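Local atomic coordinates of activated BY transcription factor SSRB (Salmonella enterica, PDB entry 2WNW), a protein that belongs to glycosyl hydrolase family 30 and combines a TIM-barrel domain with a beta-sandwich domain in one chain. Residues Y75-A78 against Q79-N82; A168-A171 against D172-N176; Y220-P223 against R224-R227. All coordinates share one frame; numbering follows the deposited sequence.

Contact 1: Y75-A78 against Q79-N82; sequences YFSA and QEHN
The hydroxyl oxygen OG of S77 is gripped twice by Q79, once from the backbone and once from the end of the side chain. Q79 N donates to S77 OG at 3.1 Å with an N-H...O angle of 151°, and Q79 NE2 adds a weak bond to S77 OG at 3.0 Å. Both depend on torsions: the S77 hydroxyl swings anti to its own nitrogen (chi1 164°), out over the residues that follow, while the Q79 chain folds at chi2 (71°) and brings its amide back. The carbonyl of the same serine is used as well. E80 N donates to S77 O at 3.0 Å, and N82 N reaches S77 O too, but only weakly. Further round, a water bridges the two ends of the bend, donating to F76 O at 2.9 Å and to N82 OD1 at 2.7 Å. N82 OD1 also rests 3.6 Å from A78 CA. On the buried side the side chains of Y75 and H81 lie side by side, with H81 CB 3.5 Å from Y75 O. W367 stacks on the H81 ring, Y75 OH bonds to L333 O, and the E80 carboxylate leads away to a salt bridge with R375. S77 is the first residue to leave helical angles. With Q79 N on its OG it makes an ST turn, and residues S77 to E80 form a type I beta turn, reversing the chain between helix 65-76 and strand 85-90 of the TIM barrel.

Contact 2: A168-A171 against D172-N176; sequences ADWA and DIIIN
I174 reaches back one turn of helix 167-183 to W170. Its CB sits 3.5 Å from A171 O. The next atom, I174 CG1, passes W170 O at 3.4 Å. At the tip, I174 CD1 ends over a face of the indole in a CH-pi contact, 4.1 Å from the centroid of the five-membered ring of W170. It stands 15° off the ring normal. W170 can offer that face because its CG stands anti to the backbone nitrogen (chi1 -179°). I173 serves the same indole differently: its CD1 lies in the ring plane at the edge, and its CG2 touches W170 CZ3 at 3.8 Å. F216 of helix 210-227 packs against both W170 and I174. Away from the indole, D169 and D172 stand close together. D169 OD1 and D172 OD2 lie 4.6 Å apart, and one water donates to both, at 2.6 Å to D169 OD1 and 2.7 Å to D172 OD2. A salt bridge to R224 probably favours the charged form of D172, while the shared water and the nearby N-terminal end of the helix may ease the repulsion between the two carboxylates.

Contact 3: Y220-P223 against R224-R227; sequences YLRP and RLAR
The guanidinium of R224 has Y220 O at its edge, in plane, and R227 NH2 over one face, 4.1 Å above it and shifted toward the rim. The edge contact is a real bond: R224 NH1 donates to Y220 O at 2.9 Å, with an N-H...O angle of 153°. The R224 chain runs extended from CG to NE alongside the Y220 side chain, both pointing the same way, and the phenol and guanidinium planes are only 20° apart. NH1 of R224 comes within 3.7 Å of Y220 CD2. Y167 packs edge-to-face with the same tyrosine ring. R227 presents its own guanidinium differently. Its chain bends at chi3 (-72°) and folds back over the helix, so that one face of the group meets both P223 O, 3.5 Å above the plane, and R224 CA. P223 O meanwhile takes its bond from R227 N at 3.1 Å. On the inward side L225 CG presses to 3.2 Å from L221 O, and L225 CD1 meets L221 CB at 4.2 Å. L225 also packs on I175 and L178 of helix 167-183. R222 points elsewhere, bonding through NE to G261 O and through NH1 to M233 O. The helix is kinked at P223, whose nitrogen has no hydrogen to give to the turn before, and near this kink R224 N stands 3.6 Å from Y220 O. The arginine side chain thus supplies the donor for a carbonyl that the backbone does not serve. The salt bridge of R224 with D172 probably offsets part of its charge, which would ease the approach of the R224 and R227 guanidinium groups.

How the contacts relate
All three contacts are local, so none closes a long loop, and they follow one another along the chain without nesting or crossing. Contact 1 turns the chain from helix 65-76 toward strand 85-90, the second strand of the barrel. Contact 2 lies in helix 167-183, between strands 138-143 and 190-192, and contact 3 near the end of helix 210-227, which leads to strand 234-239. Contact 1 stands apart, its centre about 34 Å from those of the others. Contacts 2 and 3 touch, their centres about 10 Å apart: D172 OD1 and R224 NE form a 2.8 Å salt bridge, and A168 and A171 pack on R224, joining these two consecutive barrel helices.

Contact 1: Y75-A78 against Q79-N82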
# COMPACT_ATOMS: atom_id res chain seq x y z
N TYR A 75 -25.65 -3.58 18.50
CA TYR A 75 -24.92 -2.51 17.83
C TYR A 75 -24.31 -1.45 18.74
O TYR A 75 -23.18 -1.01 18.51
CB TYR A 75 -25.86 -1.81 16.85
CG TYR A 75 -25.81 -2.30 15.42
CD1 TYR A 75 -26.98 -2.39 14.66
CD2 TYR A 75 -24.59 -2.58 14.80
CE1 TYR A 75 -26.94 -2.73 13.32
CE2 TYR A 75 -24.54 -2.93 13.44
CZ TYR A 75 -25.72 -3.00 12.71
OH TYR A 75 -25.70 -3.29 11.36
N PHE A 76 -25.04 -1.05 19.78
CA PHE A 76 -24.56 0.03 20.63
C PHE A 76 -24.10 -0.28 22.05
O PHE A 76 -23.67 0.61 22.77
CB PHE A 76 -25.60 1.13 20.63
CG PHE A 76 -26.05 1.50 19.24
CD1 PHE A 76 -27.23 0.99 18.71
CD2 PHE A 76 -25.25 2.30 18.44
CE1 PHE A 76 -27.60 1.26 17.40
CE2 PHE A 76 -25.61 2.58 17.12
CZ PHE A 76 -26.78 2.05 16.60
N SER A 77 -24.19 -1.55 22.45
CA SER A 77 -23.74 -1.93 23.78
C SER A 77 -22.22 -1.89 23.78
O SER A 77 -21.58 -2.29 22.81
CB SER A 77 -24.21 -3.35 24.12
OG SER A 77 -23.49 -3.87 25.23
N ALA A 78 -21.64 -1.41 24.88
CA ALA A 78 -20.19 -1.33 25.00
C ALA A 78 -19.58 -2.73 25.02
O ALA A 78 -18.39 -2.90 24.76
CB ALA A 78 -19.82 -0.58 26.27
N GLN A 79 -20.40 -3.72 25.33
CA GLN A 79 -19.95 -5.11 25.38
C GLN A 79 -20.18 -5.83 24.05
O GLN A 79 -19.80 -6.99 23.90
CB GLN A 79 -20.64 -5.86 26.51
CG GLN A 79 -20.21 -5.40 27.90
CD GLN A 79 -20.73 -4.02 28.24
OE1 GLN A 79 -20.07 -3.25 28.93
NE2 GLN A 79 -21.93 -3.70 27.76
N GLU A 80 -20.79 -5.14 23.10
CA GLU A 80 -21.04 -5.72 21.78
C GLU A 80 -20.30 -4.89 20.74
O GLU A 80 -19.12 -4.59 20.91
CB GLU A 80 -22.54 -5.77 21.49
CG GLU A 80 -23.30 -6.78 22.34
CD GLU A 80 -22.98 -8.23 21.98
OE1 GLU A 80 -23.46 -9.13 22.69
OE2 GLU A 80 -22.27 -8.46 20.98
N HIS A 81 -20.98 -4.49 19.66
CA HIS A 81 -20.30 -3.73 18.63
C HIS A 81 -19.83 -2.35 19.04
O HIS A 81 -18.97 -1.77 18.39
CB HIS A 81 -21.15 -3.64 17.36
CG HIS A 81 -20.89 -4.76 16.40
ND1 HIS A 81 -21.09 -4.64 15.04
CD2 HIS A 81 -20.42 -6.01 16.61
CE1 HIS A 81 -20.74 -5.77 14.45
NE2 HIS A 81 -20.34 -6.62 15.38
N ASN A 82 -20.40 -1.81 20.12
CA ASN A 82 -19.98 -0.51 20.63
C ASN A 82 -19.83 0.57 19.56
O ASN A 82 -18.83 1.28 19.53
CB ASN A 82 -18.65 -0.68 21.37
CG ASN A 82 -18.18 0.59 22.04
OD1 ASN A 82 -18.90 1.19 22.83
ND2 ASN A 82 -16.95 1.01 21.73
O HOH W 1 -21.32 1.91 23.85

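Contact 2: A168-A171 against D172-N176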
# COMPACT_ATOMS: atom_id res chain seq x y z
N ALA A 168 -28.52 30.67 0.91
CA ALA A 168 -28.78 31.10 2.28
C ALA A 168 -29.96 30.34 2.88
O ALA A 168 -29.90 29.90 4.04
CB ALA A 168 -29.06 32.60 2.30
N ASP A 169 -31.02 30.18 2.11
CA ASP A 169 -32.21 29.49 2.60
C ASP A 169 -31.95 28.02 2.93
O ASP A 169 -32.47 27.50 3.91
CB ASP A 169 -33.35 29.59 1.58
CG ASP A 169 -33.82 31.02 1.37
OD1 ASP A 169 -34.00 31.74 2.37
OD2 ASP A 169 -34.01 31.42 0.20
N TRP A 170 -31.14 27.34 2.11
CA TRP A 170 -30.84 25.93 2.35
C TRP A 170 -29.97 25.84 3.60
O TRP A 170 -30.18 24.96 4.45
CB TRP A 170 -30.09 25.34 1.14
CG TRP A 170 -29.73 23.86 1.25
CD1 TRP A 170 -28.58 23.28 0.80
CD2 TRP A 170 -30.53 22.80 1.79
NE1 TRP A 170 -28.61 21.93 1.02
CE2 TRP A 170 -29.79 21.60 1.62
CE3 TRP A 170 -31.80 22.73 2.39
CZ2 TRP A 170 -30.28 20.35 2.03
CZ3 TRP A 170 -32.28 21.49 2.80
CH2 TRP A 170 -31.52 20.31 2.62
N ALA A 171 -29.01 26.74 3.74
CA ALA A 171 -28.15 26.74 4.91
C ALA A 171 -29.00 26.96 6.16
O ALA A 171 -28.77 26.33 7.19
CB ALA A 171 -27.09 27.83 4.80
N ASP A 172 -29.99 27.86 6.07
CA ASP A 172 -30.86 28.13 7.21
C ASP A 172 -31.69 26.90 7.58
O ASP A 172 -31.95 26.67 8.76
CB ASP A 172 -31.80 29.31 6.92
CG ASP A 172 -31.09 30.65 6.93
OD1 ASP A 172 -30.02 30.75 7.58
OD2 ASP A 172 -31.61 31.60 6.32
N ILE A 173 -32.12 26.13 6.59
CA ILE A 173 -32.89 24.93 6.86
C ILE A 173 -32.03 23.93 7.61
O ILE A 173 -32.49 23.29 8.56
CB ILE A 173 -33.40 24.27 5.57
CG1 ILE A 173 -34.47 25.15 4.93
CG2 ILE A 173 -33.96 22.87 5.87
CD1 ILE A 173 -35.04 24.58 3.66
N ILE A 174 -30.78 23.79 7.18
CA ILE A 174 -29.85 22.86 7.83
C ILE A 174 -29.64 23.26 9.29
O ILE A 174 -29.55 22.40 10.16
CB ILE A 174 -28.50 22.81 7.09
CG1 ILE A 174 -28.70 22.16 5.71
CG2 ILE A 174 -27.48 22.01 7.90
CD1 ILE A 174 -27.47 22.19 4.82
N ILE A 175 -29.57 24.56 9.56
CA ILE A 175 -29.40 25.01 10.94
C ILE A 175 -30.64 24.61 11.75
O ILE A 175 -30.53 24.13 12.87
CB ILE A 175 -29.21 26.54 11.02
CG1 ILE A 175 -27.89 26.94 10.36
CG2 ILE A 175 -29.23 27.00 12.48
CD1 ILE A 175 -26.65 26.39 11.07
N ASN A 176 -31.83 24.80 11.17
CA ASN A 176 -33.05 24.43 11.89
C ASN A 176 -33.13 22.93 12.12
O ASN A 176 -33.69 22.46 13.11
CB ASN A 176 -34.29 24.93 11.16
CG ASN A 176 -34.63 26.37 11.53
OD1 ASN A 176 -34.31 27.30 10.80
ND2 ASN A 176 -35.27 26.54 12.68
O HOH W 2 -33.98 31.38 4.96

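Contact 3: Y220-P223 against R224-R227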
# COMPACT_ATOMS: atom_id res chain seq x y z
N TYR A 220 -21.51 29.99 3.69
CA TYR A 220 -22.85 29.91 4.25
C TYR A 220 -23.01 29.12 5.55
O TYR A 220 -23.60 29.62 6.50
CB TYR A 220 -23.82 29.38 3.20
CG TYR A 220 -23.99 30.34 2.04
CD1 TYR A 220 -23.03 30.41 1.02
CD2 TYR A 220 -25.07 31.21 1.98
CE1 TYR A 220 -23.15 31.33 -0.02
CE2 TYR A 220 -25.20 32.14 0.95
CZ TYR A 220 -24.24 32.19 -0.05
OH TYR A 220 -24.37 33.10 -1.07
N LEU A 221 -22.49 27.90 5.60
CA LEU A 221 -22.62 27.10 6.81
C LEU A 221 -21.78 27.61 7.98
O LEU A 221 -22.29 27.79 9.08
CB LEU A 221 -22.26 25.63 6.54
CG LEU A 221 -23.29 24.81 5.75
CD1 LEU A 221 -22.77 23.39 5.54
CD2 LEU A 221 -24.62 24.79 6.50
N ARG A 222 -20.50 27.86 7.73
CA ARG A 222 -19.62 28.33 8.79
C ARG A 222 -20.13 29.53 9.58
O ARG A 222 -20.25 29.47 10.80
CB ARG A 222 -18.22 28.61 8.23
CG ARG A 222 -17.35 27.36 8.09
CD ARG A 222 -17.13 26.72 9.46
NE ARG A 222 -16.39 25.46 9.38
CZ ARG A 222 -16.43 24.52 10.31
NH1 ARG A 222 -17.18 24.68 11.40
NH2 ARG A 222 -15.75 23.39 10.15
N PRO A 223 -20.46 30.65 8.90
CA PRO A 223 -20.95 31.84 9.61
C PRO A 223 -22.20 31.56 10.45
O PRO A 223 -22.33 32.06 11.57
CB PRO A 223 -21.24 32.82 8.48
CG PRO A 223 -20.26 32.42 7.43
CD PRO A 223 -20.35 30.91 7.46
N ARG A 224 -23.12 30.76 9.92
CA ARG A 224 -24.34 30.44 10.63
C ARG A 224 -24.07 29.54 11.83
O ARG A 224 -24.60 29.76 12.91
CB ARG A 224 -25.36 29.79 9.68
CG ARG A 224 -25.88 30.77 8.64
CD ARG A 224 -26.81 30.13 7.62
NE ARG A 224 -27.41 31.15 6.75
CZ ARG A 224 -26.74 31.86 5.85
NH1 ARG A 224 -25.44 31.67 5.67
NH2 ARG A 224 -27.36 32.78 5.14
N LEU A 225 -23.23 28.52 11.64
CA LEU A 225 -22.90 27.62 12.73
C LEU A 225 -22.26 28.41 13.86
O LEU A 225 -22.57 28.21 15.03
CB LEU A 225 -21.92 26.54 12.24
CG LEU A 225 -22.52 25.51 11.28
CD1 LEU A 225 -21.40 24.72 10.59
CD2 LEU A 225 -23.45 24.58 12.04
N ALA A 226 -21.37 29.33 13.50
CA ALA A 226 -20.69 30.16 14.49
C ALA A 226 -21.70 30.99 15.29
O ALA A 226 -21.62 31.05 16.52
CB ALA A 226 -19.69 31.07 13.80
N ARG A 227 -22.64 31.62 14.60
CA ARG A 227 -23.65 32.44 15.27
C ARG A 227 -24.50 31.62 16.24
O ARG A 227 -25.05 32.17 17.21
CB ARG A 227 -24.55 33.14 14.24
CG ARG A 227 -23.84 34.23 13.45
CD ARG A 227 -24.84 35.17 12.78
NE ARG A 227 -25.54 34.55 11.66
CZ ARG A 227 -25.05 34.47 10.43
NH1 ARG A 227 -23.86 34.98 10.16
NH2 ARG A 227 -25.76 33.89 9.47